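Local coordinates for acyl-CoA dehydrogenase (Bacillus anthracis, PDB 3OWA) that dehydrogenates acyl-CoA thioesters between the alpha and beta carbons, using bound FAD as the immediate electron acceptor, at the interface of chains A and B. Sequence-based numbering; all coordinates share one arbitrary frame. Chains: chain A/B, Acyl-CoA dehydrogenase.

Three patches of one two-fold interface in the deposited pair, probably the biological dimer or part of a larger oligomer as is usual in this family, illustrate how subunits can meet at separate sites. Contacts 1 and 2 are neighbours, their C-alpha centres about 13 Å apart, and share the 3-10 helix 384-388 of chain B, which faces chain A segments of the middle domain. The C-alpha centre of contact 3 lies about 38 Å from that of contact 1 and about 42 Å from that of contact 2, where C-terminal helices meet. Contact 2 and its neighbourhood border a flavin pocket; contact 3 extends the pairing to a remote region.

Contact 1: the interface of chains A and B. Residues chain A 226-228; chain B 388-391, 395.
A:Met228 lies against B:Phe388 at the compact end of an antiparallel beta bridge, through which a middle-domain loop of this acyl-CoA dehydrogenase meets the partner's C-terminal domain. The bridge pairs A:Lys227 with B:Met389. Its shorter bond runs from A:Met228 N to B:Phe388 O (2.7 Å). The second runs from B:Ala390 N to A:Lys226 O (2.9 Å).

Packing is close around the selenomethionine A:Met228. Its CB sits over one face of the B:Phe388 ring, 3.6 Å from CD2 and displaced toward the rim, and the two side chains cross at about a right angle. With CG turned away from the backbone N (chi1 -174°), the chain runs on so that SE also borders the ring. The bend at chi3 then carries methyl CE to CG of B:Glu395, 3.7 Å away, the two side chains sliding past each other in opposite directions.

Looser contacts lie toward A:Lys226. Its CB meets the B:Ala390 methyl CB at 3.9 Å, but the amine NZ stays 4.7 Å from the carboxylate OE2 of B:Glu391, too far for a salt bridge though the charges should attract. B:Glu391 OE1 comes to 3.1 Å from A:Lys226 O; both normally accept, so the pair would be unfavourable unless the carboxylate is protonated, which the coordinates do not show. Over the bridge, A:Lys227 CG and CD run alongside B:Met389 CE, both chains pointing the same way.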
loop_
_atom_site.group_PDB
_atom_site.type_symbol
_atom_site.label_atom_id
_atom_site.label_comp_id
_atom_site.label_asym_id
_atom_site.label_seq_id
_atom_site.Cartn_x
_atom_site.Cartn_y
_atom_site.Cartn_z
ATOM N N LYS A 226 12.583 -4.540 17.758
ATOM C CA LYS A 226 13.099 -4.425 16.382
ATOM C C LYS A 226 11.936 -4.148 15.454
ATOM O O LYS A 226 11.020 -4.931 15.363
ATOM C CB LYS A 226 13.875 -5.702 15.996
ATOM C CG LYS A 226 15.071 -5.952 16.879
ATOM C CD LYS A 226 15.738 -7.267 16.554
ATOM C CE LYS A 226 16.920 -7.530 17.496
ATOM N NZ LYS A 226 16.479 -8.195 18.766
ATOM N N LYS A 227 11.907 -2.977 14.827
ATOM C CA LYS A 227 10.689 -2.538 14.176
ATOM C C LYS A 227 10.899 -2.356 12.693
ATOM O O LYS A 227 12.017 -2.005 12.258
ATOM C CB LYS A 227 10.221 -1.144 14.736
ATOM C CG LYS A 227 10.021 -1.189 16.274
ATOM C CD LYS A 227 9.204 0.000 16.854
ATOM C CE LYS A 227 9.803 1.423 16.654
ATOM N NZ LYS A 227 11.246 1.521 17.049
HETATM N N MSE A 228 9.796 -2.349 11.957
HETATM C CA MSE A 228 9.873 -2.082 10.493
HETATM C C MSE A 228 10.353 -0.672 10.175
HETATM O O MSE A 228 11.126 -0.441 9.228
HETATM C CB MSE A 228 8.497 -2.148 9.885
HETATM C CG MSE A 228 8.527 -2.027 8.312
HETATM SE SE MSE A 228 6.772 -1.988 7.607
HETATM C CE MSE A 228 6.132 -3.821 7.906
ATOM N N PHE B 388 4.236 -5.045 12.457
ATOM C CA PHE B 388 5.290 -3.985 12.267
ATOM C C PHE B 388 6.585 -4.365 12.992
ATOM O O PHE B 388 7.610 -3.616 12.968
ATOM C CB PHE B 388 4.697 -2.698 12.843
ATOM C CG PHE B 388 5.460 -1.401 12.447
ATOM C CD1 PHE B 388 6.152 -0.674 13.391
ATOM C CD2 PHE B 388 5.354 -0.930 11.128
ATOM C CE1 PHE B 388 6.790 0.545 13.066
ATOM C CE2 PHE B 388 5.977 0.306 10.758
ATOM C CZ PHE B 388 6.674 1.007 11.719
HETATM N N MSE B 389 6.598 -5.551 13.592
HETATM C CA MSE B 389 7.734 -6.073 14.374
HETATM C C MSE B 389 8.552 -7.073 13.546
HETATM O O MSE B 389 8.003 -8.044 12.995
HETATM C CB MSE B 389 7.218 -6.830 15.629
HETATM C CG MSE B 389 6.428 -6.000 16.652
HETATM SE SE MSE B 389 7.566 -4.624 17.353
HETATM C CE MSE B 389 6.660 -3.072 16.724
ATOM N N ALA B 390 9.871 -6.897 13.516
ATOM C CA ALA B 390 10.771 -7.781 12.741
ATOM C C ALA B 390 10.722 -9.272 13.136
ATOM O O ALA B 390 11.065 -10.142 12.323
ATOM C CB ALA B 390 12.231 -7.239 12.839
ATOM N N GLU B 391 10.273 -9.615 14.333
ATOM C CA GLU B 391 10.199 -11.048 14.664
ATOM C C GLU B 391 8.974 -11.755 14.016
ATOM O O GLU B 391 8.794 -12.982 14.180
ATOM C CB GLU B 391 10.295 -11.281 16.184
ATOM C CG GLU B 391 9.933 -10.064 17.051
ATOM C CD GLU B 391 10.909 -8.889 16.898
ATOM O OE1 GLU B 391 10.444 -7.756 16.631
ATOM O OE2 GLU B 391 12.154 -9.087 17.032
ATOM N N GLU B 395 6.079 -9.138 8.473
ATOM C CA GLU B 395 6.826 -7.869 8.462
ATOM C C GLU B 395 7.887 -7.911 7.375
ATOM O O GLU B 395 8.075 -6.964 6.616
ATOM C CB GLU B 395 7.424 -7.607 9.853
ATOM C CG GLU B 395 8.129 -6.162 9.972
ATOM C CD GLU B 395 9.618 -6.180 9.528
ATOM O OE1 GLU B 395 10.214 -5.072 9.370
ATOM O OE2 GLU B 395 10.243 -7.281 9.347
#

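Contact 2: the interface of chains A and B. Residues chain A 155-158, 185-186; chain B 294, 385-386.
B:Tyr386 packs its ring against A:Trp186 and delivers its hydroxyl to polar groups of chain A, at the rim of an FAD pocket it helps line. From CB, its CG lies opposite the carbonyl carbon, on the side of the backbone N (chi1 -60°), which turns the ring toward the indole; CG meets the indole edge, 3.7 Å from CH2 of A:Trp186. On one side CD1 meets indole CZ2; on the other, CE2 comes within 3.4 Å of indole CH2. That CH2 hangs over the centre of the tyrosine face, an edge-to-face arrangement with the planes 59° apart. Farther out, CE1 and CZ border NE2 of A:Gln185, whose amide stands nearly perpendicular to the ring. At the tip, the phenolic OH accepts a bond from this NE2 (2.9 Å) and makes a weak bond to A:Pro156 O.

The same carbonyl takes a firmer bond from B:Arg294 NH2 (2.8 Å). NH2 lies in the carbonyl plane, and the oxygen close to the guanidinium plane. Water 1 lies 3.0 Å from A:Glu155 O; it and water 2 both bond the tyrosine hydroxyl and A:Pro156 O. B:Arg294 and B:Gly385 line the pocket too. The site sits where 3-10 helix 384-388 abuts the other subunit's middle domain, at the end of strand 177-185.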
loop_
_atom_site.group_PDB
_atom_site.type_symbol
_atom_site.label_atom_id
_atom_site.label_comp_id
_atom_site.label_asym_id
_atom_site.label_seq_id
_atom_site.Cartn_x
_atom_site.Cartn_y
_atom_site.Cartn_z
ATOM N N GLU A 155 -1.345 -3.774 26.315
ATOM C CA GLU A 155 -0.691 -4.957 26.878
ATOM C C GLU A 155 -0.561 -6.078 25.836
ATOM O O GLU A 155 -1.174 -6.009 24.785
ATOM C CB GLU A 155 -1.409 -5.503 28.128
ATOM C CG GLU A 155 -1.565 -4.466 29.207
ATOM C CD GLU A 155 -2.119 -4.957 30.482
ATOM O OE1 GLU A 155 -2.335 -6.203 30.651
ATOM O OE2 GLU A 155 -2.307 -4.083 31.372
ATOM N N PRO A 156 0.224 -7.133 26.134
ATOM C CA PRO A 156 0.308 -8.211 25.127
ATOM C C PRO A 156 -1.083 -8.765 24.778
ATOM O O PRO A 156 -1.344 -9.075 23.610
ATOM C CB PRO A 156 1.132 -9.282 25.833
ATOM C CG PRO A 156 2.069 -8.484 26.775
ATOM C CD PRO A 156 1.195 -7.300 27.245
ATOM N N GLY A 157 -1.966 -8.849 25.780
ATOM C CA GLY A 157 -3.291 -9.462 25.597
ATOM C C GLY A 157 -4.371 -8.437 25.310
ATOM O O GLY A 157 -5.548 -8.781 25.161
ATOM N N SER A 158 -4.007 -7.160 25.222
ATOM C CA SER A 158 -5.024 -6.134 25.032
ATOM C C SER A 158 -4.513 -4.951 24.219
ATOM O O SER A 158 -3.783 -4.086 24.731
ATOM C CB SER A 158 -5.637 -5.686 26.383
ATOM O OG SER A 158 -4.679 -5.187 27.301
ATOM N N GLN A 185 2.864 -3.070 26.865
ATOM C CA GLN A 185 3.610 -3.373 25.656
ATOM C C GLN A 185 3.713 -2.220 24.648
ATOM O O GLN A 185 2.756 -1.534 24.441
ATOM C CB GLN A 185 2.957 -4.546 24.957
ATOM C CG GLN A 185 3.790 -5.082 23.736
ATOM C CD GLN A 185 3.263 -6.436 23.269
ATOM O OE1 GLN A 185 3.556 -7.449 23.868
ATOM N NE2 GLN A 185 2.441 -6.438 22.253
ATOM N N TRP A 186 4.879 -2.048 24.027
ATOM C CA TRP A 186 5.103 -1.103 22.918
ATOM C C TRP A 186 5.012 0.351 23.377
ATOM O O TRP A 186 4.356 1.197 22.712
ATOM C CB TRP A 186 4.124 -1.313 21.727
ATOM C CG TRP A 186 4.292 -2.562 20.940
ATOM C CD1 TRP A 186 5.457 -3.177 20.627
ATOM C CD2 TRP A 186 3.243 -3.385 20.398
ATOM N NE1 TRP A 186 5.221 -4.340 19.913
ATOM C CE2 TRP A 186 3.867 -4.495 19.760
ATOM C CE3 TRP A 186 1.851 -3.299 20.395
ATOM C CZ2 TRP A 186 3.156 -5.470 19.078
ATOM C CZ3 TRP A 186 1.131 -4.310 19.718
ATOM C CH2 TRP A 186 1.785 -5.362 19.066
ATOM N N ARG B 294 -5.199 -15.255 17.603
ATOM C CA ARG B 294 -5.263 -13.986 18.323
ATOM C C ARG B 294 -6.671 -13.663 18.823
ATOM O O ARG B 294 -7.618 -13.574 18.036
ATOM C CB ARG B 294 -4.698 -12.848 17.439
ATOM C CG ARG B 294 -4.925 -11.499 17.994
ATOM C CD ARG B 294 -4.213 -11.285 19.321
ATOM N NE ARG B 294 -4.123 -9.849 19.639
ATOM C CZ ARG B 294 -3.562 -9.361 20.747
ATOM N NH1 ARG B 294 -3.474 -8.053 20.933
ATOM N NH2 ARG B 294 -3.062 -10.190 21.667
ATOM N N GLY B 385 -0.123 -4.467 15.491
ATOM C CA GLY B 385 1.241 -3.958 15.798
ATOM C C GLY B 385 2.297 -5.039 15.592
ATOM O O GLY B 385 3.456 -4.741 15.311
ATOM N N TYR B 386 1.883 -6.306 15.692
ATOM C CA TYR B 386 2.835 -7.376 15.507
ATOM C C TYR B 386 3.294 -7.405 14.079
ATOM O O TYR B 386 4.407 -7.848 13.807
ATOM C CB TYR B 386 2.190 -8.725 15.921
ATOM C CG TYR B 386 1.771 -8.695 17.389
ATOM C CD1 TYR B 386 2.701 -8.982 18.422
ATOM C CD2 TYR B 386 0.422 -8.362 17.759
ATOM C CE1 TYR B 386 2.298 -8.898 19.791
ATOM C CE2 TYR B 386 0.022 -8.277 19.100
ATOM C CZ TYR B 386 0.948 -8.556 20.112
ATOM O OH TYR B 386 0.544 -8.448 21.434
HETATM O O HOH W 1 -1.274 -6.364 21.834
HETATM O O HOH W 2 0.132 -10.829 22.081
#

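Contact 3: the interface of chains A and B. Residues chain A 538, 578-579; chain B 549.
Carboxylate oxygen OE2 of B:Glu549 touches methyl CG2 of A:Val578 at 3.8 Å, a polar tip resting on an apolar surface. Its other oxygen, OE1, lies 4.1 Å from the end methyl CD1 of A:Ile579, and CG and CD of the glutamate pass this same methyl at similar range. One acidic side chain therefore borders two successive residues at the start of helix 578-592, crossing A:Val578 at about a right angle.

Extension explains the approach. The glutamate leaves helix 526-554 with CG opposite the backbone N (chi1 -171°) and continues straight through CG, carrying the carboxylate away from its own helix; the final turn of 67° shares the oxygens between valine and isoleucine. On the valine, the touching branch CG2 is the one wedged between backbone N and carbonyl carbon.

A:Glu538, from the equivalent helix of the other subunit, brings OE1 within 4.4 Å of B:Glu549 OE2. If both carboxylates were ionised, their proximity might favour proton uptake by one of them. The packing is light, with 73 Å² hidden in all, so this patch probably adds modestly to the pairing of the two subunits in the deposited assembly, where C-terminal helices of each meet far from contacts 1 and 2.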
loop_
_atom_site.group_PDB
_atom_site.type_symbol
_atom_site.label_atom_id
_atom_site.label_comp_id
_atom_site.label_asym_id
_atom_site.label_seq_id
_atom_site.Cartn_x
_atom_site.Cartn_y
_atom_site.Cartn_z
ATOM N N GLU A 538 -13.642 11.803 -8.015
ATOM C CA GLU A 538 -13.231 10.452 -7.614
ATOM C C GLU A 538 -13.779 9.978 -6.268
ATOM O O GLU A 538 -14.166 8.820 -6.145
ATOM C CB GLU A 538 -11.708 10.290 -7.683
ATOM C CG GLU A 538 -11.209 10.077 -9.146
ATOM C CD GLU A 538 -9.780 10.602 -9.405
ATOM O OE1 GLU A 538 -9.295 10.545 -10.566
ATOM O OE2 GLU A 538 -9.143 11.102 -8.451
ATOM N N VAL A 578 -10.845 14.543 -16.195
ATOM C CA VAL A 578 -9.862 14.916 -15.171
ATOM C C VAL A 578 -8.422 14.820 -15.693
ATOM O O VAL A 578 -7.482 15.343 -15.064
ATOM C CB VAL A 578 -10.022 14.086 -13.864
ATOM C CG1 VAL A 578 -11.370 14.381 -13.204
ATOM C CG2 VAL A 578 -9.833 12.603 -14.130
ATOM N N ILE A 579 -8.262 14.177 -16.850
ATOM C CA ILE A 579 -6.938 13.881 -17.355
ATOM C C ILE A 579 -6.153 15.176 -17.623
ATOM O O ILE A 579 -5.050 15.334 -17.071
ATOM C CB ILE A 579 -6.933 12.809 -18.495
ATOM C CG1 ILE A 579 -7.272 11.426 -17.910
ATOM C CG2 ILE A 579 -5.587 12.749 -19.175
ATOM C CD1 ILE A 579 -7.543 10.332 -18.958
ATOM N N GLU B 549 -13.603 6.605 -17.836
ATOM C CA GLU B 549 -12.575 7.655 -17.807
ATOM C C GLU B 549 -12.002 7.889 -19.215
ATOM O O GLU B 549 -11.897 9.036 -19.659
ATOM C CB GLU B 549 -11.464 7.374 -16.784
ATOM C CG GLU B 549 -10.521 8.591 -16.623
ATOM C CD GLU B 549 -9.278 8.319 -15.758
ATOM O OE1 GLU B 549 -8.404 7.523 -16.154
ATOM O OE2 GLU B 549 -9.155 8.945 -14.682
#